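Local coordinates for homoprotocatechuate 2,3-dioxygenase (Brevibacterium fuscum, PDB 4Z6M), which catalyses, as an iron(II)-dependent extradiol dioxygenase, the ring cleavage of the catechol homoprotocatechuate by molecular oxygen between ring carbons 2 and 3, at residues N157-D162 and R211-A216; L122-E127 and S309-L314. The protein carries 1 engineered substitution. All coordinates share one frame; numbering follows the deposited sequence.

Interaction 1 (N157-D162 and R211-A216). With FE2 (Fe (II) ion), chain E.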
loop_
_atom_site.group_PDB
_atom_site.type_symbol
_atom_site.label_atom_id
_atom_site.label_comp_id
_atom_site.label_asym_id
_atom_site.label_seq_id
_atom_site.Cartn_x
_atom_site.Cartn_y
_atom_site.Cartn_z
ATOM N N ASN A 157 25.890 6.580 -5.909
ATOM C CA ASN A 157 25.956 8.009 -6.200
ATOM C C ASN A 157 27.304 8.533 -5.696
ATOM O O ASN A 157 27.659 8.297 -4.546
ATOM C CB ASN A 157 24.777 8.742 -5.553
ATOM C CG ASN A 157 24.702 10.203 -5.953
ATOM O OD1 ASN A 157 25.640 10.966 -5.745
ATOM N ND2 ASN A 157 23.566 10.600 -6.542
ATOM N N GLN A 158 28.043 9.182 -6.596
ATOM C CA GLN A 158 29.430 9.636 -6.393
ATOM C C GLN A 158 29.489 11.152 -6.306
ATOM O O GLN A 158 28.873 11.840 -7.119
ATOM C CB GLN A 158 30.243 9.198 -7.593
ATOM C CG GLN A 158 30.222 7.704 -7.851
ATOM C CD GLN A 158 30.874 7.315 -9.146
ATOM O OE1 GLN A 158 30.355 6.524 -9.918
ATOM N NE2 GLN A 158 32.034 7.884 -9.398
ATOM N N VAL A 159 30.257 11.678 -5.363
ATOM C CA VAL A 159 30.533 13.106 -5.322
ATOM C C VAL A 159 31.847 13.385 -6.057
ATOM O O VAL A 159 32.884 12.788 -5.754
ATOM C CB VAL A 159 30.640 13.640 -3.877
ATOM C CG1 VAL A 159 30.736 15.155 -3.893
ATOM C CG2 VAL A 159 29.498 13.188 -2.980
ATOM N N THR A 160 31.789 14.316 -7.006
ATOM C CA THR A 160 32.925 14.626 -7.862
ATOM C C THR A 160 32.876 16.134 -8.179
ATOM O O THR A 160 31.797 16.702 -8.310
ATOM C CB THR A 160 32.930 13.734 -9.142
ATOM O OG1 THR A 160 34.217 13.763 -9.762
ATOM C CG2 THR A 160 31.888 14.156 -10.150
ATOM N N PRO A 161 34.043 16.801 -8.281
ATOM C CA PRO A 161 33.985 18.289 -8.349
ATOM C C PRO A 161 33.540 18.849 -9.697
ATOM O O PRO A 161 32.988 19.949 -9.724
ATOM C CB PRO A 161 35.413 18.720 -8.003
ATOM C CG PRO A 161 36.239 17.505 -8.284
ATOM C CD PRO A 161 35.389 16.311 -7.965
ATOM N N ASP A 162 33.801 18.131 -10.795
ATOM C CA ASP A 162 33.509 18.601 -12.158
ATOM C C ASP A 162 32.516 17.633 -12.795
ATOM O O ASP A 162 32.897 16.566 -13.287
ATOM C CB ASP A 162 34.830 18.660 -12.959
ATOM C CG ASP A 162 34.673 19.244 -14.367
ATOM O OD1 ASP A 162 33.547 19.227 -14.936
ATOM O OD2 ASP A 162 35.717 19.660 -14.930
ATOM N N ARG A 211 34.329 11.246 -3.299
ATOM C CA ARG A 211 33.689 10.703 -2.124
ATOM C C ARG A 211 32.468 9.926 -2.599
ATOM O O ARG A 211 31.919 10.217 -3.667
ATOM C CB ARG A 211 33.281 11.788 -1.139
ATOM C CG ARG A 211 34.443 12.445 -0.400
ATOM C CD ARG A 211 33.953 13.472 0.602
ATOM N NE ARG A 211 33.397 14.580 -0.142
ATOM C CZ ARG A 211 32.502 15.445 0.303
ATOM N NH1 ARG A 211 32.053 15.387 1.548
ATOM N NH2 ARG A 211 32.062 16.383 -0.527
ATOM N N LEU A 212 32.044 8.951 -1.801
ATOM C CA LEU A 212 30.841 8.199 -2.099
ATOM C C LEU A 212 29.677 8.866 -1.414
ATOM O O LEU A 212 29.637 8.982 -0.185
ATOM C CB LEU A 212 30.962 6.734 -1.642
ATOM C CG LEU A 212 29.678 5.893 -1.753
ATOM C CD1 LEU A 212 29.424 5.606 -3.207
ATOM C CD2 LEU A 212 29.776 4.630 -0.908
ATOM N N HIS A 213 28.688 9.294 -2.201
ATOM C CA HIS A 213 27.528 9.924 -1.606
ATOM C C HIS A 213 26.593 8.903 -0.951
ATOM O O HIS A 213 26.257 9.035 0.226
ATOM C CB HIS A 213 26.755 10.783 -2.604
ATOM C CG HIS A 213 25.830 11.734 -1.934
ATOM N ND1 HIS A 213 24.623 11.348 -1.397
ATOM C CD2 HIS A 213 25.969 13.054 -1.635
ATOM C CE1 HIS A 213 24.060 12.375 -0.804
ATOM N NE2 HIS A 213 24.849 13.427 -0.946
ATOM N N HIS A 214 26.189 7.880 -1.704
ATOM C CA HIS A 214 25.350 6.812 -1.134
ATOM C C HIS A 214 25.341 5.573 -1.968
ATOM O O HIS A 214 25.778 5.581 -3.125
ATOM C CB HIS A 214 23.914 7.290 -0.891
ATOM C CG HIS A 214 23.202 7.836 -2.095
ATOM N ND1 HIS A 214 23.194 9.178 -2.410
ATOM C CD2 HIS A 214 22.395 7.242 -2.998
ATOM C CE1 HIS A 214 22.418 9.376 -3.470
ATOM N NE2 HIS A 214 21.951 8.209 -3.861
ATOM N N VAL A 215 24.837 4.497 -1.345
ATOM C CA VAL A 215 24.413 3.289 -2.033
ATOM C C VAL A 215 22.906 3.219 -1.836
ATOM O O VAL A 215 22.427 3.462 -0.729
ATOM C CB VAL A 215 25.086 2.051 -1.389
ATOM C CG1 VAL A 215 24.632 0.778 -2.074
ATOM C CG2 VAL A 215 26.596 2.186 -1.434
ATOM N N ALA A 216 22.176 2.850 -2.888
ATOM C CA ALA A 216 20.722 2.781 -2.848
ATOM C C ALA A 216 20.191 1.382 -3.060
ATOM O O ALA A 216 20.611 0.694 -3.997
ATOM C CB ALA A 216 20.125 3.687 -3.914
HETATM FE FE FE2 E . 20.195 8.218 -5.218
HETATM O O HOH W 1 21.188 8.999 -6.969
HETATM O O HOH W 2 18.222 8.432 -6.064
HETATM O O HOH W 3 19.887 10.326 -4.629
#
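Asn157 and Val159 of strand 152-160 pair with His214 and Arg211 of strand 211-218 in antiparallel, hydrogen-bonded register, the axes of strands 157-160 and 211-216 approaching to 4.4 Å with N-to-C directions 153° apart. Between Asn157 and Gln158 the register slips by one residue: His213 and His214 both lie opposite Asn157, a classic beta bulge in the iron-binding glyoxalase/dioxygenase domain. Asn157 O marks it by accepting two amides from the same face of its carbonyl plane, His213 N at 2.7 Å and His214 N at 3.2 Å. The two consecutive imidazoles are joined as well, His214 ND1 donating to His213 ND1 at 2.8 Å through a nearly straight bond (167°). The acceptor lies in the plane of the His214 ring, so the bond helps to fix that ring's rotation; His213 NE2 is hydrogen-bonded to Trp304 O. With CG between its backbone N and carbonyl carbon (chi1 57°), the His214 side chain comes nearer Asn157, whose CB lies over one ring face, offset toward the rim, 3.4 Å from the centroid (CH-pi). Val159 CG2 reaches the edge of the His213 ring, 3.8 Å from His213 CD2. Asn157 OD1 is hydrogen-bonded to Thr205 OG1, while Asn157 ND2 donates to an iron-bound water at 2.9 Å, making Asn157 a second-shell residue. His155 and Glu267 complete the facial triad with His214, whose NE2 lies 2.2 Å from the iron.

Interaction 2 (L122-E127 and S309-L314)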
loop_
_atom_site.group_PDB
_atom_site.type_symbol
_atom_site.label_atom_id
_atom_site.label_comp_id
_atom_site.label_asym_id
_atom_site.label_seq_id
_atom_site.Cartn_x
_atom_site.Cartn_y
_atom_site.Cartn_z
ATOM N N LEU A 122 38.226 9.635 -12.164
ATOM C CA LEU A 122 37.680 10.489 -11.114
ATOM C C LEU A 122 38.142 10.104 -9.724
ATOM O O LEU A 122 37.677 10.668 -8.729
ATOM C CB LEU A 122 36.139 10.494 -11.159
ATOM C CG LEU A 122 35.505 10.854 -12.508
ATOM C CD1 LEU A 122 33.980 10.795 -12.412
ATOM C CD2 LEU A 122 35.985 12.216 -13.003
ATOM N N GLY A 123 39.024 9.112 -9.642
ATOM C CA GLY A 123 39.587 8.691 -8.356
ATOM C C GLY A 123 38.819 7.600 -7.636
ATOM O O GLY A 123 39.100 7.323 -6.468
ATOM N N PHE A 124 37.845 6.986 -8.313
ATOM C CA PHE A 124 36.978 6.013 -7.666
ATOM C C PHE A 124 37.464 4.596 -7.924
ATOM O O PHE A 124 37.926 4.277 -9.015
ATOM C CB PHE A 124 35.527 6.157 -8.132
ATOM C CG PHE A 124 34.845 7.343 -7.563
ATOM C CD1 PHE A 124 34.952 8.566 -8.196
ATOM C CD2 PHE A 124 34.113 7.260 -6.394
ATOM C CE1 PHE A 124 34.335 9.682 -7.667
ATOM C CE2 PHE A 124 33.504 8.373 -5.858
ATOM C CZ PHE A 124 33.603 9.585 -6.512
ATOM N N PRO A 125 37.317 3.726 -6.913
ATOM C CA PRO A 125 37.706 2.325 -7.036
ATOM C C PRO A 125 36.547 1.554 -7.662
ATOM O O PRO A 125 35.633 1.107 -6.954
ATOM C CB PRO A 125 37.977 1.909 -5.592
ATOM C CG PRO A 125 37.095 2.780 -4.778
ATOM C CD PRO A 125 36.974 4.088 -5.525
ATOM N N TYR A 126 36.596 1.395 -8.970
ATOM C CA TYR A 126 35.606 0.597 -9.693
ATOM C C TYR A 126 36.071 -0.849 -9.792
ATOM O O TYR A 126 37.260 -1.102 -9.997
ATOM C CB TYR A 126 35.394 1.147 -11.099
ATOM C CG TYR A 126 34.412 2.294 -11.278
ATOM C CD1 TYR A 126 33.873 3.013 -10.211
ATOM C CD2 TYR A 126 33.974 2.604 -12.550
ATOM C CE1 TYR A 126 32.919 4.015 -10.433
ATOM C CE2 TYR A 126 33.035 3.604 -12.778
ATOM C CZ TYR A 126 32.516 4.312 -11.717
ATOM O OH TYR A 126 31.556 5.270 -11.946
ATOM N N GLU A 127 35.126 -1.798 -9.684
ATOM C CA GLU A 127 35.391 -3.188 -10.046
ATOM C C GLU A 127 34.488 -3.607 -11.210
ATOM O O GLU A 127 33.323 -3.228 -11.253
ATOM C CB GLU A 127 35.160 -4.148 -8.871
ATOM C CG GLU A 127 35.482 -5.604 -9.225
ATOM C CD GLU A 127 35.303 -6.565 -8.062
ATOM O OE1 GLU A 127 36.233 -6.663 -7.202
ATOM O OE2 GLU A 127 34.231 -7.209 -8.005
ATOM N N SER A 309 31.183 9.801 2.051
ATOM C CA SER A 309 32.211 8.880 2.521
ATOM C C SER A 309 33.529 9.005 1.757
ATOM O O SER A 309 33.547 9.172 0.550
ATOM C CB SER A 309 31.726 7.440 2.406
ATOM O OG SER A 309 30.543 7.222 3.172
ATOM N N LYS A 310 34.640 8.824 2.478
ATOM C CA LYS A 310 35.949 8.645 1.871
ATOM C C LYS A 310 35.949 7.464 0.913
ATOM O O LYS A 310 35.152 6.520 1.095
ATOM C CB LYS A 310 36.983 8.405 2.968
ATOM C CG LYS A 310 37.107 9.543 3.970
ATOM C CD LYS A 310 37.905 9.142 5.216
ATOM C CE LYS A 310 37.677 10.116 6.360
ATOM N NZ LYS A 310 38.524 9.799 7.539
ATOM N N VAL A 311 36.847 7.479 -0.073
ATOM C CA VAL A 311 37.065 6.322 -0.921
ATOM C C VAL A 311 38.535 5.927 -0.866
ATOM O O VAL A 311 39.404 6.765 -0.681
ATOM C CB VAL A 311 36.602 6.511 -2.386
ATOM C CG1 VAL A 311 35.225 7.154 -2.420
ATOM C CG2 VAL A 311 37.589 7.277 -3.239
ATOM N N LEU A 312 38.796 4.642 -1.059
ATOM C CA LEU A 312 40.167 4.121 -1.026
ATOM C C LEU A 312 40.732 3.948 -2.416
ATOM O O LEU A 312 40.003 3.701 -3.371
ATOM C CB LEU A 312 40.223 2.775 -0.307
ATOM C CG LEU A 312 39.647 2.767 1.115
ATOM C CD1 LEU A 312 39.838 1.410 1.768
ATOM C CD2 LEU A 312 40.263 3.860 1.986
ATOM N N ASP A 313 42.060 4.088 -2.513
ATOM C CA ASP A 313 42.789 3.640 -3.676
ATOM C C ASP A 313 43.082 2.131 -3.574
ATOM O O ASP A 313 42.644 1.461 -2.620
ATOM C CB ASP A 313 44.060 4.517 -3.845
ATOM C CG ASP A 313 45.122 4.282 -2.775
ATOM O OD1 ASP A 313 45.136 3.227 -2.097
ATOM O OD2 ASP A 313 45.961 5.208 -2.590
ATOM N N LEU A 314 43.792 1.576 -4.554
ATOM C CA LEU A 314 43.976 0.137 -4.624
ATOM C C LEU A 314 44.984 -0.402 -3.602
ATOM O O LEU A 314 45.120 -1.623 -3.447
ATOM C CB LEU A 314 44.374 -0.273 -6.040
ATOM C CG LEU A 314 43.291 -0.084 -7.100
ATOM C CD1 LEU A 314 43.773 -0.620 -8.438
ATOM C CD2 LEU A 314 41.968 -0.731 -6.713
HETATM O O HOH W 4 40.429 4.947 -5.887
#
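Val311 points its side chain at Gly123, Phe124 and Pro125, where the chain enters strand 125-129, and its two methyls divide the contact. CG1 lies anti to the carbonyl carbon, beside the backbone N (chi1 -45°), and meets the ring of Phe124 with 4.0 Å between Val311 CG1 and Phe124 CE2. The Phe124 side chain starts away from the 309-314 segment, but the CE2 end of its ring comes nearer, and the two side chains cross at about a right angle. The other methyl, CG2, lies between the backbone N and the carbonyl carbon of Val311, where it touches the pyrrolidine at 4.0 Å from Pro125 CD and the backbone at 3.6 Å from Gly123 O. Farther along, Pro125 presents its ring carbons to a main-chain carbonyl, with CG 3.4 Å from Leu312 O. Polar linkage is indirect: one water donates to Gly123 O and to Leu312 O, each 2.8 Å from the water oxygen. Gly123 has a positive phi (90°), a conformation in which a CB would press on the preceding carbonyl. This buried packing joins the first glyoxalase-like sheet to the long loop after helix 302-306. Around it, Phe124 rests on Met77 and Leu312 on Ala73 of strand 73-81, Leu314 N is hydrogen-bonded to Glu119 OE2 of strand 115-119, and Leu122 packs against Arg165 and Tyr169 of helix 163-172.

Overall arrangement
Both contacts are buried, but interaction 1 is more central, its centre about 6 Å from that of the chain against about 13 Å for interaction 2; the two centres are about 10 Å apart. Interaction 1 joins neighbouring strands of the iron-binding sheet through direct backbone bonds, and it carries one iron ligand, His214, with His213 and the Asn157 amide in the second shell. Interaction 2 ties the other sheet to a C-terminal loop by apolar side chains and a shared water, and buries less surface (210 against 389 Å²). They meet directly: Gln158 OE1 and Tyr126 OH lie 2.7 Å apart, a probable hydrogen bond between the sheets, while Leu212 N probably bonds Ser309 O, bringing the loop alongside strand 211-218.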